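Local coordinates for protein alpha-rhamnosidase (Dictyoglomus thermophilum, PDB 6I60) that is an alpha-rhamnosidase that probably hydrolyses terminal non-reducing alpha-L-rhamnose residues of alpha-L-rhamnosides, at residues C37-N42 against F526-L531; G200-Y205 against T230-S235; K256-D261 against S298-E303. All blocks are in the same frame, centred on the assembly; numbering follows the deposited sequence.

Contact 1: C37-N42 against F526-L531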
loop_
_atom_site.group_PDB
_atom_site.type_symbol
_atom_site.label_atom_id
_atom_site.label_comp_id
_atom_site.label_asym_id
_atom_site.label_seq_id
_atom_site.Cartn_x
_atom_site.Cartn_y
_atom_site.Cartn_z
ATOM N N CYS A 37 0.188 18.435 4.163
ATOM C CA CYS A 37 1.399 18.656 3.388
ATOM C C CYS A 37 2.059 17.307 3.150
ATOM O O CYS A 37 2.274 16.545 4.098
ATOM C CB CYS A 37 2.359 19.602 4.110
ATOM S SG CYS A 37 3.956 19.786 3.290
ATOM N N GLU A 38 2.366 17.012 1.886
ATOM C CA GLU A 38 2.824 15.683 1.481
ATOM C C GLU A 38 1.811 14.606 1.864
ATOM O O GLU A 38 2.183 13.478 2.195
ATOM C CB GLU A 38 4.203 15.359 2.068
ATOM C CG GLU A 38 5.357 16.053 1.362
ATOM C CD GLU A 38 5.433 15.699 -0.110
ATOM O OE1 GLU A 38 6.099 14.696 -0.448
ATOM O OE2 GLU A 38 4.824 16.423 -0.927
ATOM N N PHE A 39 0.524 14.961 1.826
ATOM C CA PHE A 39 -0.569 14.044 2.155
ATOM C C PHE A 39 -0.436 13.505 3.577
ATOM O O PHE A 39 -0.715 12.335 3.847
ATOM C CB PHE A 39 -0.657 12.902 1.141
ATOM C CG PHE A 39 -0.814 13.367 -0.275
ATOM C CD1 PHE A 39 -2.059 13.726 -0.765
ATOM C CD2 PHE A 39 0.285 13.456 -1.115
ATOM C CE1 PHE A 39 -2.207 14.158 -2.066
ATOM C CE2 PHE A 39 0.144 13.889 -2.420
ATOM C CZ PHE A 39 -1.103 14.242 -2.895
ATOM N N THR A 40 -0.009 14.368 4.496
ATOM C CA THR A 40 0.145 13.993 5.894
ATOM C C THR A 40 -0.122 15.211 6.763
ATOM O O THR A 40 0.301 16.323 6.432
ATOM C CB THR A 40 1.546 13.440 6.178
ATOM O OG1 THR A 40 1.878 12.451 5.196
ATOM C CG2 THR A 40 1.603 12.814 7.569
ATOM N N THR A 41 -0.824 14.995 7.873
ATOM C CA THR A 41 -1.107 16.069 8.817
ATOM C C THR A 41 0.167 16.419 9.573
ATOM O O THR A 41 0.688 15.601 10.338
ATOM C CB THR A 41 -2.219 15.656 9.778
ATOM O OG1 THR A 41 -3.472 15.644 9.083
ATOM C CG2 THR A 41 -2.307 16.631 10.947
ATOM N N ASN A 42 0.673 17.635 9.348
ATOM C CA ASN A 42 1.871 18.159 9.992
ATOM C C ASN A 42 3.049 17.210 9.804
ATOM O O ASN A 42 3.459 16.535 10.756
ATOM C CB ASN A 42 1.618 18.407 11.480
ATOM C CG ASN A 42 0.673 19.565 11.721
ATOM O OD1 ASN A 42 0.702 20.564 11.002
ATOM N ND2 ASN A 42 -0.175 19.436 12.735
ATOM N N PHE A 526 1.898 5.918 0.064
ATOM C CA PHE A 526 2.585 4.647 -0.127
ATOM C C PHE A 526 3.016 4.463 -1.577
ATOM O O PHE A 526 4.146 4.035 -1.847
ATOM C CB PHE A 526 1.676 3.500 0.313
ATOM C CG PHE A 526 2.366 2.173 0.390
ATOM C CD1 PHE A 526 3.082 1.816 1.519
ATOM C CD2 PHE A 526 2.294 1.279 -0.666
ATOM C CE1 PHE A 526 3.717 0.589 1.595
ATOM C CE2 PHE A 526 2.928 0.052 -0.598
ATOM C CZ PHE A 526 3.639 -0.294 0.534
ATOM N N TYR A 527 2.134 4.784 -2.525
ATOM C CA TYR A 527 2.442 4.539 -3.929
ATOM C C TYR A 527 3.452 5.542 -4.471
ATOM O O TYR A 527 4.228 5.207 -5.373
ATOM C CB TYR A 527 1.159 4.562 -4.757
ATOM C CG TYR A 527 0.357 3.288 -4.632
ATOM C CD1 TYR A 527 0.989 2.057 -4.523
ATOM C CD2 TYR A 527 -1.031 3.315 -4.616
ATOM C CE1 TYR A 527 0.264 0.890 -4.405
ATOM C CE2 TYR A 527 -1.767 2.151 -4.499
ATOM C CZ TYR A 527 -1.113 0.942 -4.393
ATOM O OH TYR A 527 -1.839 -0.221 -4.275
ATOM N N ARG A 528 3.460 6.766 -3.940
ATOM C CA ARG A 528 4.459 7.743 -4.359
ATOM C C ARG A 528 5.864 7.264 -4.019
ATOM O O ARG A 528 6.802 7.458 -4.801
ATOM C CB ARG A 528 4.175 9.095 -3.709
ATOM C CG ARG A 528 3.177 9.952 -4.468
ATOM C CD ARG A 528 2.794 11.184 -3.666
ATOM N NE ARG A 528 3.309 12.411 -4.265
ATOM C CZ ARG A 528 4.141 13.250 -3.654
ATOM N NH1 ARG A 528 4.557 12.997 -2.419
ATOM N NH2 ARG A 528 4.556 14.345 -4.278
ATOM N N LYS A 529 6.026 6.632 -2.855
ATOM C CA LYS A 529 7.315 6.049 -2.502
ATOM C C LYS A 529 7.638 4.852 -3.387
ATOM O O LYS A 529 8.789 4.671 -3.799
ATOM C CB LYS A 529 7.319 5.646 -1.026
ATOM C CG LYS A 529 8.598 4.967 -0.566
ATOM C CD LYS A 529 8.357 3.507 -0.242
ATOM C CE LYS A 529 9.592 2.861 0.361
ATOM N NZ LYS A 529 9.801 1.484 -0.164
ATOM N N TYR A 530 6.635 4.023 -3.690
ATOM C CA TYR A 530 6.877 2.851 -4.524
ATOM C C TYR A 530 7.129 3.248 -5.973
ATOM O O TYR A 530 7.929 2.608 -6.667
ATOM C CB TYR A 530 5.699 1.881 -4.432
ATOM C CG TYR A 530 5.967 0.548 -5.093
ATOM C CD1 TYR A 530 7.065 -0.222 -4.727
ATOM C CD2 TYR A 530 5.128 0.061 -6.088
ATOM C CE1 TYR A 530 7.317 -1.444 -5.329
ATOM C CE2 TYR A 530 5.373 -1.159 -6.697
ATOM C CZ TYR A 530 6.469 -1.907 -6.314
ATOM O OH TYR A 530 6.717 -3.120 -6.917
ATOM N N LEU A 531 6.448 4.294 -6.449
ATOM C CA LEU A 531 6.711 4.792 -7.794
ATOM C C LEU A 531 8.148 5.273 -7.931
ATOM O O LEU A 531 8.747 5.147 -9.006
ATOM C CB LEU A 531 5.735 5.916 -8.140
ATOM C CG LEU A 531 4.394 5.474 -8.729
ATOM C CD1 LEU A 531 3.529 6.679 -9.067
ATOM C CD2 LEU A 531 4.617 4.602 -9.955
#
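With chi1 at -76°, Glu38 sets CG anti to its carbonyl carbon, and a further bend at chi2 swings the carboxylate across to the guanidinium of Arg528, whose own chain bends at chi3. The two side chains cross at about a right angle and form a salt bridge: Arg528 NH1 donates to Glu38 OE1 over 3.0 Å. The acceptor lies nearly in the guanidinium plane yet is met from above the carboxylate plane, so one N-H rather than a coplanar fork carries the bond. The other oxygen, Glu38 OE2, accepts from Ile52 N on strand 52-56, a second hold on the carboxylate. Glu38 and Phe39 adopt left-handed helical backbone angles in a tight turn between Cys37 and Thr40, joined by Cys37 N to Thr40 O at 3.1 Å and, weakly, by Thr40 N to Cys37 O. This turn belongs to the N-terminal immunoglobulin-like domain, while Arg528 stands on helix 524-535 of the six-hairpin glycosidase domain, an alpha/alpha barrel. Phe39 reaches the same arginine obliquely: its CE2 lies 4.0 Å from Arg528 NE, over one guanidinium face and offset from its middle. A long, flat-ended cation suits this place, offering an edge to acid and a face to carbon. Losing the guanidinium to an alanine here is likely to leave Glu38 OE1 without its charged mate and the Phe39 ring without its flat neighbour.

Contact 2: G200-Y205 against T230-S235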
loop_
_atom_site.group_PDB
_atom_site.type_symbol
_atom_site.label_atom_id
_atom_site.label_comp_id
_atom_site.label_asym_id
_atom_site.label_seq_id
_atom_site.Cartn_x
_atom_site.Cartn_y
_atom_site.Cartn_z
ATOM N N GLY A 200 20.212 -2.580 8.050
ATOM C CA GLY A 200 18.990 -2.406 7.284
ATOM C C GLY A 200 17.808 -2.044 8.163
ATOM O O GLY A 200 16.820 -1.475 7.696
ATOM N N LEU A 201 17.914 -2.385 9.446
ATOM C CA LEU A 201 16.913 -2.048 10.447
ATOM C C LEU A 201 17.609 -1.456 11.665
ATOM O O LEU A 201 18.802 -1.676 11.890
ATOM C CB LEU A 201 16.085 -3.275 10.850
ATOM C CG LEU A 201 15.365 -4.005 9.714
ATOM C CD1 LEU A 201 14.818 -5.345 10.187
ATOM C CD2 LEU A 201 14.255 -3.134 9.137
ATOM N N TYR A 202 16.854 -0.696 12.455
ATOM C CA TYR A 202 17.430 -0.035 13.617
ATOM C C TYR A 202 16.361 0.189 14.676
ATOM O O TYR A 202 15.159 0.118 14.407
ATOM C CB TYR A 202 18.086 1.302 13.239
ATOM C CG TYR A 202 17.097 2.409 12.936
ATOM C CD1 TYR A 202 16.605 2.590 11.651
ATOM C CD2 TYR A 202 16.658 3.273 13.934
ATOM C CE1 TYR A 202 15.701 3.596 11.368
ATOM C CE2 TYR A 202 15.753 4.279 13.661
ATOM C CZ TYR A 202 15.279 4.438 12.376
ATOM O OH TYR A 202 14.381 5.439 12.096
ATOM N N GLU A 203 16.826 0.466 15.893
ATOM C CA GLU A 203 15.978 0.914 16.987
ATOM C C GLU A 203 16.734 1.987 17.752
ATOM O O GLU A 203 17.887 1.776 18.139
ATOM C CB GLU A 203 15.591 -0.244 17.914
ATOM C CG GLU A 203 14.230 -0.851 17.605
ATOM C CD GLU A 203 13.749 -1.809 18.681
ATOM O OE1 GLU A 203 14.595 -2.343 19.429
ATOM O OE2 GLU A 203 12.522 -2.029 18.777
ATOM N N LEU A 204 16.096 3.135 17.958
ATOM C CA LEU A 204 16.746 4.296 18.548
ATOM C C LEU A 204 16.318 4.481 19.998
ATOM O O LEU A 204 15.138 4.350 20.332
ATOM C CB LEU A 204 16.424 5.558 17.747
ATOM C CG LEU A 204 16.924 6.878 18.329
ATOM C CD1 LEU A 204 18.438 6.966 18.232
ATOM C CD2 LEU A 204 16.267 8.044 17.619
ATOM N N TYR A 205 17.290 4.794 20.854
ATOM C CA TYR A 205 17.052 5.058 22.265
ATOM C C TYR A 205 17.792 6.323 22.674
ATOM O O TYR A 205 18.910 6.572 22.214
ATOM C CB TYR A 205 17.506 3.886 23.143
ATOM C CG TYR A 205 16.682 2.632 22.969
ATOM C CD1 TYR A 205 15.532 2.424 23.720
ATOM C CD2 TYR A 205 17.053 1.656 22.054
ATOM C CE1 TYR A 205 14.774 1.281 23.563
ATOM C CE2 TYR A 205 16.300 0.509 21.891
ATOM C CZ TYR A 205 15.163 0.326 22.649
ATOM O OH TYR A 205 14.410 -0.815 22.490
ATOM N N THR A 230 15.051 8.544 8.615
ATOM C CA THR A 230 13.920 8.985 9.418
ATOM C C THR A 230 14.367 10.074 10.386
ATOM O O THR A 230 15.454 9.995 10.966
ATOM C CB THR A 230 13.310 7.812 10.194
ATOM O OG1 THR A 230 13.017 6.740 9.290
ATOM C CG2 THR A 230 12.031 8.237 10.898
ATOM N N VAL A 231 13.528 11.094 10.549
ATOM C CA VAL A 231 13.777 12.188 11.481
ATOM C C VAL A 231 12.789 12.077 12.633
ATOM O O VAL A 231 11.587 11.877 12.414
ATOM C CB VAL A 231 13.670 13.559 10.792
ATOM C CG1 VAL A 231 12.411 13.631 9.966
ATOM C CG2 VAL A 231 13.688 14.674 11.827
ATOM N N TYR A 232 13.294 12.202 13.856
ATOM C CA TYR A 232 12.479 12.098 15.055
ATOM C C TYR A 232 12.572 13.383 15.868
ATOM O O TYR A 232 13.580 14.095 15.827
ATOM C CB TYR A 232 12.913 10.910 15.917
ATOM C CG TYR A 232 12.612 9.564 15.305
ATOM C CD1 TYR A 232 11.311 9.079 15.249
ATOM C CD2 TYR A 232 13.629 8.773 14.788
ATOM C CE1 TYR A 232 11.031 7.846 14.691
ATOM C CE2 TYR A 232 13.359 7.538 14.230
ATOM C CZ TYR A 232 12.059 7.079 14.184
ATOM O OH TYR A 232 11.789 5.849 13.626
ATOM N N ASP A 233 11.505 13.670 16.609
ATOM C CA ASP A 233 11.457 14.807 17.520
ATOM C C ASP A 233 11.798 14.300 18.915
ATOM O O ASP A 233 10.991 13.614 19.550
ATOM C CB ASP A 233 10.084 15.476 17.491
ATOM C CG ASP A 233 9.839 16.358 18.701
ATOM O OD1 ASP A 233 10.731 17.162 19.048
ATOM O OD2 ASP A 233 8.755 16.247 19.309
ATOM N N VAL A 234 12.995 14.635 19.389
ATOM C CA VAL A 234 13.468 14.159 20.684
ATOM C C VAL A 234 13.683 15.345 21.611
ATOM O O VAL A 234 14.571 15.322 22.470
ATOM C CB VAL A 234 14.757 13.331 20.534
ATOM C CG1 VAL A 234 14.467 12.044 19.784
ATOM C CG2 VAL A 234 15.828 14.141 19.817
ATOM N N SER A 235 12.869 16.389 21.443
ATOM C CA SER A 235 12.990 17.572 22.288
ATOM C C SER A 235 12.797 17.216 23.757
ATOM O O SER A 235 13.706 17.385 24.577
ATOM C CB SER A 235 11.981 18.633 21.850
ATOM O OG SER A 235 12.267 19.094 20.542
#
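Tyr202 OH is gripped by two groups: Tyr232 OH donates to it over 3.0 Å, and it is also hydrogen-bonded to Asp217 OD2, an atom that Thr230 OG1 shares. Asp217 links the Tyr202 phenol to Thr230 on the facing strand, and its carboxylate may polarise the pair of hydroxyls. The two tyrosines reach out from their strands and meet at the hydroxyls. Tyr202 OH meets the edge of the Tyr232 ring, near its plane, whereas Tyr232 OH comes obliquely to the Tyr202 ring; ring carbons add an apolar touch, Tyr202 CE2 to Tyr232 CE2 at 4.1 Å. A chi1 of 74° places Tyr202 CG between the backbone N and carbonyl carbon, and from there the ring crosses to the other strand. The axes of strands 201-205 and 230-233 approach to 10.8 Å at a signed angle of -22°, running nearly the same way. That spacing and twist are those of two sheets packed face to face, as in the beta-sandwich of the alpha-L-rhamnosidase N-terminal domain: 201-206 pairs with 242-250, and 226-233 with 189-199. Where the first strand begins, a classic beta bulge sets Gly200 and Leu201 against the single residue Gly250. Further along, Leu204 runs alongside Tyr232, pointing the other way, its CD2 3.9 Å from Tyr232 CD2; the branched leucine also touches Val194 on the facing sheet and Val247 on its own. Tyrosine suits both positions, pairing an aromatic body for the buried interior with a hydroxyl that finds a partner there. Thr230 CG2 lies over one face of the Tyr232 ring, toward its rim.

Contact 3: K256-D261 against S298-E303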
loop_
_atom_site.group_PDB
_atom_site.type_symbol
_atom_site.label_atom_id
_atom_site.label_comp_id
_atom_site.label_asym_id
_atom_site.label_seq_id
_atom_site.Cartn_x
_atom_site.Cartn_y
_atom_site.Cartn_z
ATOM N N LYS A 256 24.218 -9.643 2.443
ATOM C CA LYS A 256 25.195 -9.893 1.387
ATOM C C LYS A 256 24.583 -10.614 0.193
ATOM O O LYS A 256 25.086 -10.482 -0.929
ATOM C CB LYS A 256 26.371 -10.695 1.943
ATOM C CG LYS A 256 27.644 -9.883 2.125
ATOM C CD LYS A 256 28.584 -10.058 0.943
ATOM C CE LYS A 256 29.734 -10.990 1.283
ATOM N NZ LYS A 256 30.516 -11.371 0.073
ATOM N N GLU A 257 23.509 -11.379 0.403
ATOM C CA GLU A 257 22.937 -12.151 -0.696
ATOM C C GLU A 257 22.344 -11.255 -1.775
ATOM O O GLU A 257 22.385 -11.606 -2.959
ATOM C CB GLU A 257 21.878 -13.119 -0.167
ATOM C CG GLU A 257 20.829 -12.474 0.723
ATOM C CD GLU A 257 20.952 -12.903 2.172
ATOM O OE1 GLU A 257 22.070 -13.270 2.592
ATOM O OE2 GLU A 257 19.932 -12.873 2.893
ATOM N N TYR A 258 21.798 -10.102 -1.396
ATOM C CA TYR A 258 21.212 -9.171 -2.349
ATOM C C TYR A 258 22.217 -8.149 -2.865
ATOM O O TYR A 258 21.822 -7.205 -3.557
ATOM C CB TYR A 258 20.016 -8.453 -1.720
ATOM C CG TYR A 258 18.968 -9.388 -1.163
ATOM C CD1 TYR A 258 18.650 -10.574 -1.812
ATOM C CD2 TYR A 258 18.295 -9.086 0.015
ATOM C CE1 TYR A 258 17.696 -11.431 -1.305
ATOM C CE2 TYR A 258 17.337 -9.939 0.529
ATOM C CZ TYR A 258 17.042 -11.110 -0.135
ATOM O OH TYR A 258 16.090 -11.964 0.369
ATOM N N GLY A 259 23.498 -8.314 -2.545
ATOM C CA GLY A 259 24.515 -7.399 -3.014
ATOM C C GLY A 259 24.805 -6.235 -2.098
ATOM O O GLY A 259 25.143 -5.148 -2.584
ATOM N N TYR A 260 24.690 -6.419 -0.790
ATOM C CA TYR A 260 24.929 -5.362 0.182
ATOM C C TYR A 260 26.027 -5.789 1.152
ATOM O O TYR A 260 26.614 -6.868 1.031
ATOM C CB TYR A 260 23.640 -5.009 0.929
ATOM C CG TYR A 260 22.528 -4.518 0.030
ATOM C CD1 TYR A 260 22.723 -3.433 -0.816
ATOM C CD2 TYR A 260 21.284 -5.136 0.028
ATOM C CE1 TYR A 260 21.710 -2.979 -1.639
ATOM C CE2 TYR A 260 20.265 -4.690 -0.793
ATOM C CZ TYR A 260 20.483 -3.609 -1.625
ATOM O OH TYR A 260 19.475 -3.156 -2.443
ATOM N N ASP A 261 26.296 -4.926 2.124
ATOM C CA ASP A 261 27.329 -5.137 3.123
ATOM C C ASP A 261 26.689 -5.478 4.470
ATOM O O ASP A 261 25.472 -5.676 4.574
ATOM C CB ASP A 261 28.219 -3.894 3.209
ATOM C CG ASP A 261 29.562 -4.181 3.843
ATOM O OD1 ASP A 261 29.937 -5.369 3.925
ATOM O OD2 ASP A 261 30.233 -3.218 4.271
ATOM N N SER A 298 16.948 -12.313 11.088
ATOM C CA SER A 298 16.645 -12.397 9.668
ATOM C C SER A 298 15.144 -12.268 9.477
ATOM O O SER A 298 14.364 -12.789 10.279
ATOM C CB SER A 298 17.143 -13.715 9.066
ATOM O OG SER A 298 17.167 -13.652 7.650
ATOM N N LEU A 299 14.743 -11.572 8.411
ATOM C CA LEU A 299 13.321 -11.419 8.122
ATOM C C LEU A 299 12.668 -12.756 7.794
ATOM O O LEU A 299 11.486 -12.956 8.093
ATOM C CB LEU A 299 13.119 -10.439 6.967
ATOM C CG LEU A 299 13.594 -9.003 7.189
ATOM C CD1 LEU A 299 13.518 -8.204 5.896
ATOM C CD2 LEU A 299 12.777 -8.337 8.281
ATOM N N TYR A 300 13.415 -13.680 7.184
ATOM C CA TYR A 300 12.838 -14.964 6.802
ATOM C C TYR A 300 12.892 -15.968 7.945
ATOM O O TYR A 300 11.974 -16.782 8.105
ATOM C CB TYR A 300 13.566 -15.540 5.585
ATOM C CG TYR A 300 13.357 -14.783 4.293
ATOM C CD1 TYR A 300 14.224 -14.960 3.221
ATOM C CD2 TYR A 300 12.298 -13.899 4.139
ATOM C CE1 TYR A 300 14.046 -14.276 2.037
ATOM C CE2 TYR A 300 12.110 -13.209 2.955
ATOM C CZ TYR A 300 12.989 -13.402 1.908
ATOM O OH TYR A 300 12.809 -12.718 0.728
ATOM N N HIS A 301 13.957 -15.931 8.748
ATOM C CA HIS A 301 14.245 -16.999 9.693
ATOM C C HIS A 301 14.039 -16.620 11.153
ATOM O O HIS A 301 14.096 -17.505 12.013
ATOM C CB HIS A 301 15.684 -17.489 9.496
ATOM C CG HIS A 301 16.025 -17.785 8.070
ATOM N ND1 HIS A 301 15.459 -18.828 7.370
ATOM C CD2 HIS A 301 16.867 -17.166 7.208
ATOM C CE1 HIS A 301 15.941 -18.844 6.140
ATOM N NE2 HIS A 301 16.798 -17.846 6.016
ATOM N N GLY A 302 13.805 -15.353 11.460
ATOM C CA GLY A 302 13.498 -14.954 12.817
ATOM C C GLY A 302 14.673 -14.313 13.526
ATOM O O GLY A 302 15.680 -13.922 12.929
ATOM N N GLU A 303 14.527 -14.211 14.846
ATOM C CA GLU A 303 15.498 -13.531 15.690
ATOM C C GLU A 303 15.711 -14.336 16.963
ATOM O O GLU A 303 14.775 -14.946 17.485
ATOM C CB GLU A 303 15.032 -12.100 16.021
ATOM C CG GLU A 303 15.458 -11.572 17.386
ATOM C CD GLU A 303 14.531 -10.487 17.910
ATOM O OE1 GLU A 303 14.205 -9.560 17.139
ATOM O OE2 GLU A 303 14.129 -10.558 19.093
#
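The backbones carrying Tyr258 and Tyr300 are two separate turns: one is closed by Gly259 N to Lys256 O at 3.1 Å, the other is a hairpin in which Ser298 and Gly302 exchange two backbone bonds, the shorter being Ser298 N to Gly302 O at 2.8 Å. Gly259 and Gly302 have positive phi, and at their backbone angles a CB would jam against the preceding carbonyl O, so glycine fits both turns. The touch between the turns is made by the tyrosines. Each has CG anti to its carbonyl carbon (chi1 -55° in Tyr258, -68° in Tyr300), and the rings lean toward each other between the loops. Tyr258 OH comes obliquely to the Tyr300 ring, 3.5 Å from its CE1, and lies 3.4 Å from Tyr300 OH. Both turns are connections of the beta-rich N-terminal rhamnosidase domain: the first precedes strand 264-273, the second links the antiparallel strands 288-298 and 302-306. The length of tyrosine suits both places: it lets Tyr258 OH reach the other turn and Tyr300 OH reach Glu502 O, its hydrogen-bond partner. Both tyrosines touch Met504, so this corner also meets a loop of the six-hairpin glycosidase domain. The aliphatic part of Glu257 backs the first ring, its CG over the centre of one Tyr258 face. On the hairpin, Tyr300 CB similarly lies over the His301 ring, which stands edge-to-face with Tyr171 and Tyr160.

Starting near the N terminus, the immunoglobulin-like domain supplies residues 37-42, and the chain runs through 483 residues before helix 524-535 returns to meet them; contact 1 therefore closes the long loop and joins that domain to the helical barrel of the six-hairpin glycosidase domain. Contacts 2 and 3 both nest inside it. They follow in series, contact 2 closing at 230-235 before contact 3 opens at 256-261, and neither crosses the other. Contact 2 joins facing sheets of the N-terminal rhamnosidase domain; contact 3 joins two of its connecting loops. These two touch through Leu201 CD1 and Leu299 CD2, 4.1 Å apart, whereas contact 1 stays about 9 Å from contact 2 between nearest atoms.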